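Local atomic coordinates of thioredoxin family protein (Streptococcus pneumoniae, PDB entry 2YP6), a protein that is a surface-exposed thioredoxin-fold lipoprotein that probably carries out thiol-disulfide exchange in pneumococcal resistance to extracellular oxidative stress. Residues K60-L64 against S65-G69; Y147-S151 against I152-Y156. All coordinates share one frame; numbering follows the deposited sequence.

Contact 1: K60-L64 against S65-G69; sequences KEVKL and SDFKG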
ATOM      1  N   LYS A  60       3.938 -13.279  -7.075  1.00 29.11           N
ATOM      2  CA  LYS A  60       5.246 -13.253  -6.442  1.00 28.22           C
ATOM      3  C   LYS A  60       5.047 -13.108  -4.935  1.00 26.09           C
ATOM      4  O   LYS A  60       4.173 -12.389  -4.486  1.00 23.88           O
ATOM      5  CB  LYS A  60       6.036 -12.054  -6.993  1.00 37.17           C
ATOM      6  CG  LYS A  60       7.499 -11.945  -6.569  1.00 71.68           C
ATOM      7  CD  LYS A  60       8.351 -13.071  -7.166  1.00 58.16           C
ATOM      8  CE  LYS A  60       9.861 -12.786  -7.071  1.00 65.08           C
ATOM      9  NZ  LYS A  60      10.268 -12.376  -5.698  1.00 53.93           N
ATOM     10  N   GLU A  61       5.856 -13.791  -4.147  1.00 27.11           N
ATOM     11  CA  GLU A  61       5.794 -13.591  -2.712  1.00 25.57           C
ATOM     12  C   GLU A  61       6.533 -12.323  -2.326  1.00 24.24           C
ATOM     13  O   GLU A  61       7.702 -12.126  -2.697  1.00 25.68           O
ATOM     14  CB  GLU A  61       6.379 -14.782  -1.990  1.00 29.23           C
ATOM     15  CG  GLU A  61       6.522 -14.591  -0.497  1.00 27.46           C
ATOM     16  CD  GLU A  61       6.931 -15.871   0.181  1.00 33.49           C
ATOM     17  OE1 GLU A  61       6.048 -16.738   0.392  1.00 36.26           O
ATOM     18  OE2 GLU A  61       8.134 -16.019   0.479  1.00 34.59           O
ATOM     19  N   VAL A  62       5.853 -11.462  -1.575  1.00 21.82           N
ATOM     20  CA  VAL A  62       6.427 -10.190  -1.151  1.00 20.48           C
ATOM     21  C   VAL A  62       6.383 -10.049   0.367  1.00 19.43           C
ATOM     22  O   VAL A  62       5.347 -10.255   0.977  1.00 18.51           O
ATOM     23  CB  VAL A  62       5.634  -9.016  -1.754  1.00 18.69           C
ATOM     24  CG1 VAL A  62       6.222  -7.693  -1.313  1.00 17.53           C
ATOM     25  CG2 VAL A  62       5.591  -9.140  -3.290  1.00 20.13           C
ATOM     26  N   LYS A  63       7.509  -9.693   0.971  1.00 19.96           N
ATOM     27  CA  LYS A  63       7.597  -9.553   2.427  1.00 19.45           C
ATOM     28  C   LYS A  63       7.979  -8.125   2.735  1.00 18.00           C
ATOM     29  O   LYS A  63       8.789  -7.572   2.036  1.00 18.58           O
ATOM     30  CB  LYS A  63       8.715 -10.440   2.985  1.00 21.97           C
ATOM     31  CG  LYS A  63       8.485 -11.926   2.867  1.00 29.34           C
ATOM     32  CD  LYS A  63       9.691 -12.658   3.427  1.00 32.70           C
ATOM     33  CE  LYS A  63       9.441 -14.136   3.616  1.00 48.30           C
ATOM     34  NZ  LYS A  63       9.845 -14.908   2.405  1.00 60.51           N
ATOM     35  N   LEU A  64       7.445  -7.533   3.792  1.00 16.51           N
ATOM     36  CA  LEU A  64       7.919  -6.223   4.180  1.00 15.51           C
ATOM     37  C   LEU A  64       9.440  -6.238   4.363  1.00 17.41           C
ATOM     38  O   LEU A  64      10.111  -5.270   4.012  1.00 20.25           O
ATOM     39  CB  LEU A  64       7.240  -5.727   5.449  1.00 20.82           C
ATOM     40  CG  LEU A  64       7.631  -4.288   5.822  1.00 18.32           C
ATOM     41  CD1 LEU A  64       7.315  -3.280   4.731  1.00 21.03           C
ATOM     42  CD2 LEU A  64       6.893  -3.907   7.096  1.00 24.14           C
ATOM     43  N   SER A  65       9.966  -7.353   4.872  1.00 19.87           N
ATOM     44  CA  SER A  65      11.390  -7.494   5.171  1.00 22.69           C
ATOM     45  C   SER A  65      12.231  -7.504   3.891  1.00 27.87           C
ATOM     46  O   SER A  65      13.445  -7.317   3.935  1.00 29.16           O
ATOM     47  CB  SER A  65      11.636  -8.779   5.982  1.00 23.99           C
ATOM     48  OG  SER A  65      11.306  -9.952   5.243  1.00 29.67           O
ATOM     49  N   ASP A  66      11.593  -7.701   2.743  1.00 22.80           N
ATOM     50  CA  ASP A  66      12.322  -7.603   1.480  1.00 24.58           C
ATOM     51  C   ASP A  66      12.829  -6.162   1.290  1.00 24.18           C
ATOM     52  O   ASP A  66      13.754  -5.933   0.531  1.00 26.44           O
ATOM     53  CB  ASP A  66      11.430  -7.967   0.284  1.00 24.23           C
ATOM     54  CG  ASP A  66      11.092  -9.457   0.208  1.00 25.27           C
ATOM     55  OD1 ASP A  66      11.827 -10.278   0.788  1.00 27.29           O
ATOM     56  OD2 ASP A  66      10.080  -9.802  -0.448  1.00 24.43           O
ATOM     57  N   PHE A  67      12.202  -5.211   1.982  1.00 21.66           N
ATOM     58  CA  PHE A  67      12.444  -3.785   1.753  1.00 16.17           C
ATOM     59  C   PHE A  67      13.237  -3.115   2.867  1.00 11.80           C
ATOM     60  O   PHE A  67      13.243  -1.891   2.997  1.00 16.84           O
ATOM     61  CB  PHE A  67      11.104  -3.072   1.548  1.00 16.51           C
ATOM     62  CG  PHE A  67      10.380  -3.572   0.355  1.00 18.04           C
ATOM     63  CD1 PHE A  67      10.679  -3.087  -0.898  1.00 25.13           C
ATOM     64  CD2 PHE A  67       9.478  -4.617   0.477  1.00 22.27           C
ATOM     65  CE1 PHE A  67      10.033  -3.599  -2.021  1.00 32.06           C
ATOM     66  CE2 PHE A  67       8.825  -5.122  -0.627  1.00 17.55           C
ATOM     67  CZ  PHE A  67       9.123  -4.631  -1.879  1.00 20.32           C
ATOM     68  N   LYS A  68      13.984  -3.920   3.604  1.00 18.43           N
ATOM     69  CA  LYS A  68      14.842  -3.386   4.654  1.00 22.20           C
ATOM     70  C   LYS A  68      15.792  -2.372   4.065  1.00 18.50           C
ATOM     71  O   LYS A  68      16.404  -2.603   3.002  1.00 19.55           O
ATOM     72  CB  LYS A  68      15.589  -4.507   5.360  1.00 27.33           C
ATOM     73  CG  LYS A  68      14.780  -4.965   6.569  1.00 40.27           C
ATOM     74  CD  LYS A  68      15.324  -6.200   7.201  1.00 43.17           C
ATOM     75  CE  LYS A  68      15.717  -5.899   8.609  1.00 49.48           C
ATOM     76  NZ  LYS A  68      14.499  -5.643   9.430  1.00 48.60           N
ATOM     77  N   GLY A  69      15.861  -1.226   4.736  1.00 17.81           N
ATOM     78  CA  GLY A  69      16.669  -0.104   4.282  1.00 18.31           C
ATOM     79  C   GLY A  69      15.983   0.830   3.302  1.00 17.07           C
ATOM     80  O   GLY A  69      16.488   1.922   3.035  1.00 17.53           O
TER
HETATM   81  O   HOH W   1      10.075 -12.344  -1.314  1.00 29.43           O
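Lys63 and Asp66 hold each other by two hydrogen bonds, one to the carboxylate and one between backbones, across the turn that follows strand 61-63. The amide of Lys63 donates to Asp66 OD2 (N to OD2 2.9 Å, N-H...O 160°), reaching that oxygen from well above the carboxylate plane. In return, Asp66 N donates to Lys63 O at 2.9 Å. With Asp66 CG beside its own backbone N (chi1 -71°), the carboxylate is folded back over the strand end. There OD2 gains a second donor, a water 2.7 Å from it that also donates to Glu61 O. One step further on, Phe67 N binds Leu64 O at 2.9 Å, and the two successive i to i+3 bonds wind the chain into a short 3-10 turn.

The Phe67 ring lies back along the strand and presents its edge: Val62 CG1 meets CE2 of Phe67 at 3.7 Å near the ring plane, with the carbonyl oxygens of Lys63 and Leu64 at the same edge. On the polar side, Lys63 extends past Ser65, its CB 3.5 Å from Ser65 OG, and then carries NZ to a salt bridge with Glu61 OE2 (2.8 Å).

Strand 61-63 is one of the two edge strands of the sheet, with backbone bonds from Val62 to Leu54 and from Leu64 to Phe52; the turn leads on toward strand 71-76, while Phe67 packs on Glu103 and Leu105 of strand 102-108.

Contact 2: Y147-S151 against I152-Y156; sequences YQIRS and IPTEY
Tyr156 receives the ring of Tyr147 on one face in an edge-to-face (T-shaped) stack. Tyr147 CD2 points at the middle of the Tyr156 ring, and the planes stand at 76° with centroids 5.1 Å apart. Ile149 fills a different side: its CD1 lies at the edge of the same ring, 3.7 Å from Tyr156 CE1. The ring is thus braced both over a face and in its plane. At its far end, Tyr156 OH comes to a very short 2.5 Å from Tyr147 O, and a water that donates to Gln148 O is also hydrogen-bonded to this hydroxyl.

Ser151 takes part mainly through its carbonyl. Thr154 OG1 donates to Ser151 O at 2.6 Å, from a position tilted 34° off the carbonyl plane. The first torsion of Thr154 sets OG1 beside its backbone N, facing back to the loop. A second water accepts from Arg150 N and donates to Thr154 OG1, adding another link between the loop and the strand start.

The peptide bond between Ile152 and Pro153 is cis, and this is the cis-proline loop of the thioredoxin fold: Pro153 packs on Pro83 and Cys84, next to the Cys81-Cys84 disulfide. The loop begins where a Schellman motif ends helix 142-146, with Gln148 at positive phi and Ile149 N bonded to Phe144 O.

The side chains of Ile152 and Ile149 cross at about a right angle and meet through their CG2 methyls, 3.9 Å apart. CG1 of Ile152 sits between the backbone N and the carbonyl carbon (chi1 45°), leaving CG2 to make this contact, while the side chain also touches Ala78 and Cys84 and comes within about 5 Å of the bound 3-cyclohexyl-1-propylphosphocholine.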
ATOM      1  N   TYR A 147      -2.379  -4.009  10.958  1.00 20.19           N
ATOM      2  CA  TYR A 147      -2.189  -2.569  10.832  1.00 16.29           C
ATOM      3  C   TYR A 147      -3.404  -1.769  11.356  1.00 17.06           C
ATOM      4  O   TYR A 147      -3.489  -0.535  11.189  1.00 17.20           O
ATOM      5  CB  TYR A 147      -1.837  -2.202   9.366  1.00 13.93           C
ATOM      6  CG  TYR A 147      -0.387  -2.479   9.010  1.00 11.67           C
ATOM      7  CD1 TYR A 147       0.078  -3.760   8.812  1.00 13.45           C
ATOM      8  CD2 TYR A 147       0.531  -1.433   8.903  1.00 12.00           C
ATOM      9  CE1 TYR A 147       1.409  -3.996   8.530  1.00 13.42           C
ATOM     10  CE2 TYR A 147       1.843  -1.671   8.604  1.00 13.02           C
ATOM     11  CZ  TYR A 147       2.286  -2.952   8.445  1.00 12.18           C
ATOM     12  OH  TYR A 147       3.603  -3.165   8.138  1.00 14.27           O
ATOM     13  N   GLN A 148      -4.338  -2.472  11.987  1.00 16.69           N
ATOM     14  CA  GLN A 148      -5.506  -1.851  12.620  1.00 20.22           C
ATOM     15  C   GLN A 148      -6.250  -0.890  11.704  1.00 25.41           C
ATOM     16  O   GLN A 148      -6.599   0.239  12.077  1.00 21.51           O
ATOM     17  CB  GLN A 148      -5.074  -1.152  13.901  1.00 21.87           C
ATOM     18  CG  GLN A 148      -4.436  -2.122  14.903  1.00 27.50           C
ATOM     19  CD  GLN A 148      -4.220  -1.497  16.266  1.00 43.77           C
ATOM     20  OE1 GLN A 148      -3.106  -1.486  16.781  1.00 46.99           O
ATOM     21  NE2 GLN A 148      -5.287  -0.980  16.859  1.00 53.87           N
ATOM     22  N   ILE A 149      -6.537  -1.357  10.502  1.00 16.97           N
ATOM     23  CA  ILE A 149      -7.214  -0.516   9.546  1.00 17.99           C
ATOM     24  C   ILE A 149      -8.645  -0.253  10.031  1.00 23.02           C
ATOM     25  O   ILE A 149      -9.344  -1.180  10.421  1.00 29.66           O
ATOM     26  CB  ILE A 149      -7.180  -1.154   8.161  1.00 16.93           C
ATOM     27  CG1 ILE A 149      -5.720  -1.343   7.719  1.00 15.40           C
ATOM     28  CG2 ILE A 149      -7.967  -0.311   7.148  1.00 22.36           C
ATOM     29  CD1 ILE A 149      -4.890  -0.053   7.718  1.00 14.70           C
ATOM     30  N   ARG A 150      -9.045   1.016  10.059  1.00 31.48           N
ATOM     31  CA  ARG A 150     -10.411   1.394  10.465  1.00 36.33           C
ATOM     32  C   ARG A 150     -11.171   1.990   9.274  1.00 35.89           C
ATOM     33  O   ARG A 150     -12.395   1.872   9.180  1.00 37.28           O
ATOM     34  CB  ARG A 150     -10.367   2.414  11.617  1.00 40.82           C
ATOM     35  CG  ARG A 150      -9.607   3.705  11.244  1.00 40.24           C
ATOM     36  CD  ARG A 150      -9.896   4.917  12.165  1.00 50.39           C
ATOM     37  NE  ARG A 150      -9.214   4.818  13.457  1.00 56.27           N
ATOM     38  CZ  ARG A 150      -8.797   5.854  14.190  1.00 60.85           C
ATOM     39  NH1 ARG A 150      -8.972   7.108  13.781  1.00 58.65           N
ATOM     40  NH2 ARG A 150      -8.190   5.619  15.347  1.00 58.42           N
ATOM     41  N   SER A 151     -10.435   2.638   8.368  1.00 24.52           N
ATOM     42  CA  SER A 151     -11.029   3.263   7.193  1.00 27.47           C
ATOM     43  C   SER A 151     -10.060   3.172   6.030  1.00 18.44           C
ATOM     44  O   SER A 151      -8.851   2.949   6.225  1.00 16.58           O
ATOM     45  CB  SER A 151     -11.314   4.727   7.479  1.00 30.66           C
ATOM     46  OG  SER A 151     -10.166   5.292   8.073  1.00 36.27           O
ATOM     47  N   ILE A 152     -10.583   3.305   4.815  1.00 17.34           N
ATOM     48  CA  ILE A 152      -9.711   3.247   3.640  1.00 18.14           C
ATOM     49  C   ILE A 152     -10.007   4.414   2.721  1.00 16.93           C
ATOM     50  O   ILE A 152     -11.123   4.957   2.721  1.00 19.68           O
ATOM     51  CB  ILE A 152      -9.845   1.889   2.853  1.00 18.18           C
ATOM     52  CG1 ILE A 152     -11.313   1.525   2.685  1.00 18.14           C
ATOM     53  CG2 ILE A 152      -9.065   0.765   3.555  1.00 20.11           C
ATOM     54  CD1 ILE A 152     -11.504   0.413   1.713  1.00 23.99           C
ATOM     55  N   PRO A 153      -8.997   4.847   1.950  1.00 14.87           N
ATOM     56  CA  PRO A 153      -7.630   4.341   1.978  1.00 17.61           C
ATOM     57  C   PRO A 153      -6.909   4.811   3.233  1.00 20.04           C
ATOM     58  O   PRO A 153      -7.246   5.880   3.735  1.00 18.85           O
ATOM     59  CB  PRO A 153      -6.993   4.985   0.742  1.00 14.37           C
ATOM     60  CG  PRO A 153      -7.783   6.254   0.517  1.00 14.90           C
ATOM     61  CD  PRO A 153      -9.167   6.001   1.043  1.00 20.67           C
ATOM     62  N   THR A 154      -5.957   4.018   3.722  1.00 14.72           N
ATOM     63  CA  THR A 154      -5.026   4.441   4.772  1.00 12.24           C
ATOM     64  C   THR A 154      -3.610   4.157   4.258  1.00 10.91           C
ATOM     65  O   THR A 154      -3.366   3.097   3.659  1.00 12.85           O
ATOM     66  CB  THR A 154      -5.231   3.683   6.085  1.00 15.28           C
ATOM     67  OG1 THR A 154      -6.504   4.010   6.645  1.00 20.06           O
ATOM     68  CG2 THR A 154      -4.166   4.051   7.100  1.00 16.98           C
ATOM     69  N   GLU A 155      -2.706   5.125   4.442  1.00 12.30           N
ATOM     70  CA  GLU A 155      -1.318   4.940   4.077  1.00 10.90           C
ATOM     71  C   GLU A 155      -0.445   4.986   5.327  1.00  9.69           C
ATOM     72  O   GLU A 155      -0.633   5.840   6.197  1.00 11.98           O
ATOM     73  CB  GLU A 155      -0.850   6.047   3.140  1.00 11.89           C
ATOM     74  CG  GLU A 155      -1.583   6.138   1.794  1.00 11.95           C
ATOM     75  CD  GLU A 155      -2.927   6.791   1.923  1.00 16.38           C
ATOM     76  OE1 GLU A 155      -3.030   7.831   2.631  1.00 12.79           O
ATOM     77  OE2 GLU A 155      -3.890   6.256   1.339  1.00 13.88           O
ATOM     78  N   TYR A 156       0.482   4.036   5.397  1.00 10.50           N
ATOM     79  CA  TYR A 156       1.576   4.040   6.366  1.00 12.18           C
ATOM     80  C   TYR A 156       2.839   4.347   5.604  1.00 11.05           C
ATOM     81  O   TYR A 156       3.140   3.708   4.606  1.00 12.07           O
ATOM     82  CB  TYR A 156       1.705   2.669   7.036  1.00 13.03           C
ATOM     83  CG  TYR A 156       0.583   2.398   7.995  1.00 12.48           C
ATOM     84  CD1 TYR A 156      -0.646   1.946   7.545  1.00 15.20           C
ATOM     85  CD2 TYR A 156       0.747   2.615   9.355  1.00 19.17           C
ATOM     86  CE1 TYR A 156      -1.678   1.716   8.423  1.00 15.88           C
ATOM     87  CE2 TYR A 156      -0.283   2.388  10.234  1.00 19.74           C
ATOM     88  CZ  TYR A 156      -1.504   1.950   9.757  1.00 20.77           C
ATOM     89  OH  TYR A 156      -2.539   1.706  10.637  1.00 26.65           O
TER
HETATM   90  O   HOH W   2      -5.299   2.548  10.776  1.00 25.64           O
HETATM   91  O   HOH W   3      -7.259   3.003   9.278  1.00 28.40           O

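How the contacts relate
Contact 1 comes first along the chain and closes well before contact 2 opens. Both reach the same mixed sheet of the thioredoxin fold. Strand 61-63 is an edge strand, whereas strand 154-158 is next to the opposite edge, with strands 53-56, 135-137, 102-108 and 71-76 between them. Their centres are 19 Å apart, yet the two meet directly: Leu64 CD2 packs against Tyr147 OH at 3.5 Å, and that hydroxyl is hydrogen-bonded to Pro50 O. Contact 1 is a turn at the surface, whereas contact 2 is partly buried and includes the cis-proline loop beside the probable redox site.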